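Local coordinates for hypothetical protein PH0495 (PDB 1X3L) that catalyses the ATP-dependent phosphorylation of D-glycerate to 2-phosphoglycerate, with magnesium as cofactor, at residues P140-I144 / H240-G244; G305-Q309 / K354-A360. All coordinates share one frame; numbering follows the deposited sequence.

Contact 1. Residues P140-I144 / H240-G244; sequences PEEGI and HIERG. With EDO (1,2-ethanediol), chain E.
A type II beta turn from Glu141 to Ile144 sets Glu141, Glu142 and Ile144 against His240 of helix 235-246, with Glu142 also reaching Arg243. The centre is a histidine-carboxylate hydrogen bond: His240 ND1 donates to Glu142 OE2 at 2.6 Å. The bond is fairly straight, with an N-H...O angle of 163°. The oxygen lies near the ring plane of His240 and is met on its syn side. Glu142 CG sits between the backbone N and the carbonyl carbon (chi1 82°), and a further bend at chi2 brings the carboxylate to the ring edge. Glu142 OE2 also forms a long salt bridge to Arg243 NH1 at 3.5 Å, with the carboxylate and guanidinium planes almost perpendicular. The stronger partner of Arg243 is Glu248, by a salt bridge from NE. Glu141 CB lies over one face of the His240 ring, 3.5 Å from its centroid, in a CH-pi contact. Ile144 CD1 packs on His240 CB at 3.8 Å. Gly143 N hydrogen-bonds O2 of a 1,2-ethanediol, probably from the crystallisation liquor. The turn lies between helices 133-136 and 146-158. The Glu141 backbone hydrogen-bonds that of Ile173, whose loop follows helix 163-171 and also meets the Ile144 side chain.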
loop_
_atom_site.group_PDB
_atom_site.type_symbol
_atom_site.label_atom_id
_atom_site.label_comp_id
_atom_site.label_asym_id
_atom_site.label_seq_id
_atom_site.Cartn_x
_atom_site.Cartn_y
_atom_site.Cartn_z
ATOM N N PRO A 140 21.470 1.014 -11.315
ATOM C CA PRO A 140 22.517 0.162 -10.739
ATOM C C PRO A 140 23.802 0.926 -10.403
ATOM O O PRO A 140 24.079 1.969 -10.989
ATOM C CB PRO A 140 22.743 -0.890 -11.825
ATOM C CG PRO A 140 21.404 -0.962 -12.510
ATOM C CD PRO A 140 21.038 0.495 -12.625
ATOM N N GLU A 141 24.571 0.404 -9.452
ATOM C CA GLU A 141 25.830 1.023 -9.054
ATOM C C GLU A 141 26.838 0.932 -10.203
ATOM O O GLU A 141 26.572 0.286 -11.218
ATOM C CB GLU A 141 26.385 0.337 -7.805
ATOM C CG GLU A 141 25.743 0.787 -6.492
ATOM C CD GLU A 141 26.032 2.245 -6.157
ATOM O OE1 GLU A 141 27.057 2.781 -6.636
ATOM O OE2 GLU A 141 25.246 2.858 -5.400
ATOM N N GLU A 142 27.999 1.560 -10.038
ATOM C CA GLU A 142 29.004 1.571 -11.100
ATOM C C GLU A 142 29.422 0.195 -11.625
ATOM O O GLU A 142 29.647 -0.743 -10.861
ATOM C CB GLU A 142 30.242 2.369 -10.659
ATOM C CG GLU A 142 31.260 1.636 -9.788
ATOM C CD GLU A 142 30.691 1.144 -8.474
ATOM O OE1 GLU A 142 29.772 1.802 -7.940
ATOM O OE2 GLU A 142 31.178 0.105 -7.969
ATOM N N GLY A 143 29.501 0.091 -12.948
ATOM C CA GLY A 143 29.897 -1.151 -13.586
ATOM C C GLY A 143 28.808 -2.200 -13.664
ATOM O O GLY A 143 28.949 -3.196 -14.372
ATOM N N ILE A 144 27.713 -1.984 -12.945
ATOM C CA ILE A 144 26.619 -2.944 -12.940
ATOM C C ILE A 144 25.539 -2.576 -13.949
ATOM O O ILE A 144 24.992 -1.473 -13.919
ATOM C CB ILE A 144 25.994 -3.058 -11.534
ATOM C CG1 ILE A 144 27.073 -3.459 -10.524
ATOM C CG2 ILE A 144 24.873 -4.096 -11.542
ATOM C CD1 ILE A 144 26.603 -3.463 -9.079
ATOM N N HIS A 240 31.662 -4.577 -6.969
ATOM C CA HIS A 240 31.091 -3.418 -6.302
ATOM C C HIS A 240 30.984 -3.650 -4.804
ATOM O O HIS A 240 31.224 -2.743 -4.010
ATOM C CB HIS A 240 29.704 -3.081 -6.841
ATOM C CG HIS A 240 29.050 -1.960 -6.100
ATOM N ND1 HIS A 240 29.519 -0.665 -6.154
ATOM C CD2 HIS A 240 28.015 -1.949 -5.228
ATOM C CE1 HIS A 240 28.803 0.095 -5.345
ATOM N NE2 HIS A 240 27.883 -0.661 -4.771
ATOM N N ILE A 241 30.617 -4.868 -4.425
ATOM C CA ILE A 241 30.477 -5.203 -3.017
ATOM C C ILE A 241 31.834 -5.248 -2.318
ATOM O O ILE A 241 31.954 -4.802 -1.178
ATOM C CB ILE A 241 29.717 -6.543 -2.843
ATOM C CG1 ILE A 241 28.241 -6.327 -3.208
ATOM C CG2 ILE A 241 29.855 -7.054 -1.409
ATOM C CD1 ILE A 241 27.399 -7.586 -3.225
ATOM N N GLU A 242 32.851 -5.782 -2.994
ATOM C CA GLU A 242 34.192 -5.831 -2.416
ATOM C C GLU A 242 34.680 -4.396 -2.213
ATOM O O GLU A 242 35.331 -4.083 -1.211
ATOM C CB GLU A 242 35.157 -6.578 -3.340
ATOM C CG GLU A 242 34.987 -8.095 -3.334
ATOM C CD GLU A 242 35.231 -8.696 -1.962
ATOM O OE1 GLU A 242 36.227 -8.311 -1.314
ATOM O OE2 GLU A 242 34.439 -9.557 -1.532
ATOM N N ARG A 243 34.366 -3.525 -3.167
ATOM C CA ARG A 243 34.761 -2.126 -3.062
ATOM C C ARG A 243 34.075 -1.515 -1.842
ATOM O O ARG A 243 34.668 -0.714 -1.123
ATOM C CB ARG A 243 34.362 -1.347 -4.316
ATOM C CG ARG A 243 35.114 -1.736 -5.582
ATOM C CD ARG A 243 34.907 -0.680 -6.655
ATOM N NE ARG A 243 35.497 0.593 -6.245
ATOM C CZ ARG A 243 35.167 1.778 -6.753
ATOM N NH1 ARG A 243 34.242 1.866 -7.700
ATOM N NH2 ARG A 243 35.757 2.877 -6.302
ATOM N N GLY A 244 32.819 -1.899 -1.618
ATOM C CA GLY A 244 32.082 -1.393 -0.471
ATOM C C GLY A 244 32.720 -1.873 0.820
ATOM O O GLY A 244 32.795 -1.137 1.804
HETATM C C1 EDO E . 28.524 4.358 -14.082
HETATM O O1 EDO E . 29.852 4.206 -13.562
HETATM C C2 EDO E . 28.319 3.447 -15.294
HETATM O O2 EDO E . 28.506 2.075 -14.920
#

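Contact 2. Residues G305-Q309 / K354-A360; sequences GSIVQ and KISDLEA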
loop_
_atom_site.group_PDB
_atom_site.type_symbol
_atom_site.label_atom_id
_atom_site.label_comp_id
_atom_site.label_asym_id
_atom_site.label_seq_id
_atom_site.Cartn_x
_atom_site.Cartn_y
_atom_site.Cartn_z
ATOM N N GLY A 305 -17.503 -12.355 13.239
ATOM C CA GLY A 305 -18.893 -12.691 13.478
ATOM C C GLY A 305 -19.151 -13.019 14.945
ATOM O O GLY A 305 -20.206 -12.675 15.475
ATOM N N SER A 306 -18.192 -13.669 15.606
ATOM C CA SER A 306 -18.358 -14.031 17.020
ATOM C C SER A 306 -18.389 -12.791 17.911
ATOM O O SER A 306 -19.088 -12.765 18.924
ATOM C CB SER A 306 -17.234 -14.964 17.492
ATOM O OG SER A 306 -15.994 -14.286 17.592
ATOM N N ILE A 307 -17.625 -11.766 17.542
ATOM C CA ILE A 307 -17.613 -10.536 18.321
ATOM C C ILE A 307 -18.939 -9.801 18.098
ATOM O O ILE A 307 -19.512 -9.240 19.031
ATOM C CB ILE A 307 -16.426 -9.633 17.924
ATOM C CG1 ILE A 307 -15.107 -10.317 18.309
ATOM C CG2 ILE A 307 -16.548 -8.272 18.612
ATOM C CD1 ILE A 307 -13.872 -9.565 17.856
ATOM N N VAL A 308 -19.426 -9.814 16.860
ATOM C CA VAL A 308 -20.697 -9.171 16.547
ATOM C C VAL A 308 -21.808 -9.837 17.350
ATOM O O VAL A 308 -22.718 -9.164 17.822
ATOM C CB VAL A 308 -21.025 -9.258 15.048
ATOM C CG1 VAL A 308 -22.485 -8.879 14.806
ATOM C CG2 VAL A 308 -20.122 -8.323 14.280
ATOM N N GLN A 309 -21.728 -11.159 17.506
ATOM C CA GLN A 309 -22.718 -11.907 18.280
ATOM C C GLN A 309 -22.753 -11.437 19.735
ATOM O O GLN A 309 -23.818 -11.188 20.297
ATOM C CB GLN A 309 -22.393 -13.399 18.299
ATOM C CG GLN A 309 -22.778 -14.189 17.083
ATOM C CD GLN A 309 -22.548 -15.678 17.294
ATOM O OE1 GLN A 309 -21.409 -16.132 17.440
ATOM N NE2 GLN A 309 -23.632 -16.444 17.329
ATOM N N LYS A 354 -23.309 -16.537 11.805
ATOM C CA LYS A 354 -23.214 -15.972 13.143
ATOM C C LYS A 354 -23.970 -14.663 13.337
ATOM O O LYS A 354 -24.334 -14.335 14.462
ATOM C CB LYS A 354 -21.745 -15.789 13.541
ATOM C CG LYS A 354 -21.113 -17.052 14.132
ATOM C CD LYS A 354 -19.645 -16.839 14.455
ATOM C CE LYS A 354 -19.046 -18.047 15.156
ATOM N NZ LYS A 354 -19.561 -18.206 16.537
ATOM N N ILE A 355 -24.212 -13.909 12.266
ATOM C CA ILE A 355 -24.931 -12.649 12.431
ATOM C C ILE A 355 -26.382 -12.747 11.981
ATOM O O ILE A 355 -27.089 -11.739 11.915
ATOM C CB ILE A 355 -24.251 -11.461 11.677
ATOM C CG1 ILE A 355 -24.377 -11.642 10.162
ATOM C CG2 ILE A 355 -22.775 -11.351 12.087
ATOM C CD1 ILE A 355 -23.967 -10.397 9.366
ATOM N N SER A 356 -26.820 -13.963 11.670
ATOM C CA SER A 356 -28.194 -14.197 11.242
ATOM C C SER A 356 -29.187 -13.655 12.274
ATOM O O SER A 356 -29.042 -13.891 13.475
ATOM C CB SER A 356 -28.434 -15.698 11.039
ATOM O OG SER A 356 -29.748 -15.940 10.564
ATOM N N ASP A 357 -30.186 -12.920 11.793
ATOM C CA ASP A 357 -31.224 -12.334 12.640
ATOM C C ASP A 357 -30.784 -11.175 13.537
ATOM O O ASP A 357 -31.564 -10.691 14.360
ATOM C CB ASP A 357 -31.885 -13.416 13.500
ATOM C CG ASP A 357 -32.686 -14.404 12.672
ATOM O OD1 ASP A 357 -33.412 -13.955 11.759
ATOM O OD2 ASP A 357 -32.598 -15.623 12.938
ATOM N N LEU A 358 -29.545 -10.723 13.388
ATOM C CA LEU A 358 -29.072 -9.605 14.193
ATOM C C LEU A 358 -29.176 -8.307 13.386
ATOM O O LEU A 358 -29.211 -8.333 12.151
ATOM C CB LEU A 358 -27.617 -9.832 14.627
ATOM C CG LEU A 358 -27.344 -11.106 15.429
ATOM C CD1 LEU A 358 -25.858 -11.206 15.758
ATOM C CD2 LEU A 358 -28.176 -11.093 16.705
ATOM N N GLU A 359 -29.258 -7.181 14.084
ATOM C CA GLU A 359 -29.325 -5.878 13.429
ATOM C C GLU A 359 -27.870 -5.490 13.204
ATOM O O GLU A 359 -27.337 -4.590 13.860
ATOM C CB GLU A 359 -30.006 -4.850 14.338
ATOM C CG GLU A 359 -31.479 -5.116 14.586
ATOM C CD GLU A 359 -32.273 -5.183 13.296
ATOM O OE1 GLU A 359 -32.090 -4.293 12.437
ATOM O OE2 GLU A 359 -33.080 -6.120 13.137
ATOM N N ALA A 360 -27.224 -6.193 12.281
ATOM C CA ALA A 360 -25.821 -5.946 12.012
ATOM C C ALA A 360 -25.475 -6.096 10.542
ATOM O O ALA A 360 -26.235 -6.670 9.760
ATOM C CB ALA A 360 -24.970 -6.902 12.845
#
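Val308 is the main bump that helix 297-314 offers to the 354-360 segment. Its CG1 is turned anti to the backbone N (chi1 167°) and fits among three apolar groups. Ile355 CG2 and Ala360 CB each lie 3.7 Å from Val308 CG1, and Leu358 CD1 lies a little farther from it at 4.2 Å. The type II turn from Ile355 to Leu358 folds the chain back, so Ile355 and Leu358 reach the same methyl. Leu358 CD1 also rests against the helix backbone, 4.1 Å from Gln309 CA. One turn back on the helix, Gly305 gives a flat patch. Ile355 CG2 comes to 4.3 Å from Gly305 CA, and Lys354 CD lies 3.9 Å from Gly305 C. The backbones are closest here.

Lys354 runs extended along the helix surface past the Ser306 N and bends only at its last torsion (chi4 -70°). After this bend Lys354 NZ donates a hydrogen bond to Gln309 OE1 at 2.9 Å. NZ is tilted 26° from the carbonyl plane. The Gln309 side chain crosses that of Lys354 at about a right angle. Gln309 CG lies on the backbone carbonyl, 3.1 Å from Lys354 O.

Val308 also touches Ala431 and Val433 of strand 427-435, the sheet neighbour of strand 359-366. The arrangement is that of a helix packed on a mixed beta-sheet, by way of the turn that leads into strand 359-366.

Overall arrangement
Contacts 1 and 2 are far apart and do not touch. Their centres are 59 Å apart, and their nearest atoms are about 46 Å apart. They lie on opposite sides of the chain's centre, 31 Å and 30 Å from it. Along the chain they come in series, since 240-244 ends well before 305-309 begins. Contact 1 belongs to the DUF4147 part of the chain. In contact 2, segment 354-360 belongs to the MOFRL part and leads into the mixed sheet. Contact 1 centres on a histidine-carboxylate bond, while contact 2 combines an apolar cluster round Val308 with a Lys354-Gln309 hydrogen bond. Both lie away from Lys58, which probably binds the substrate.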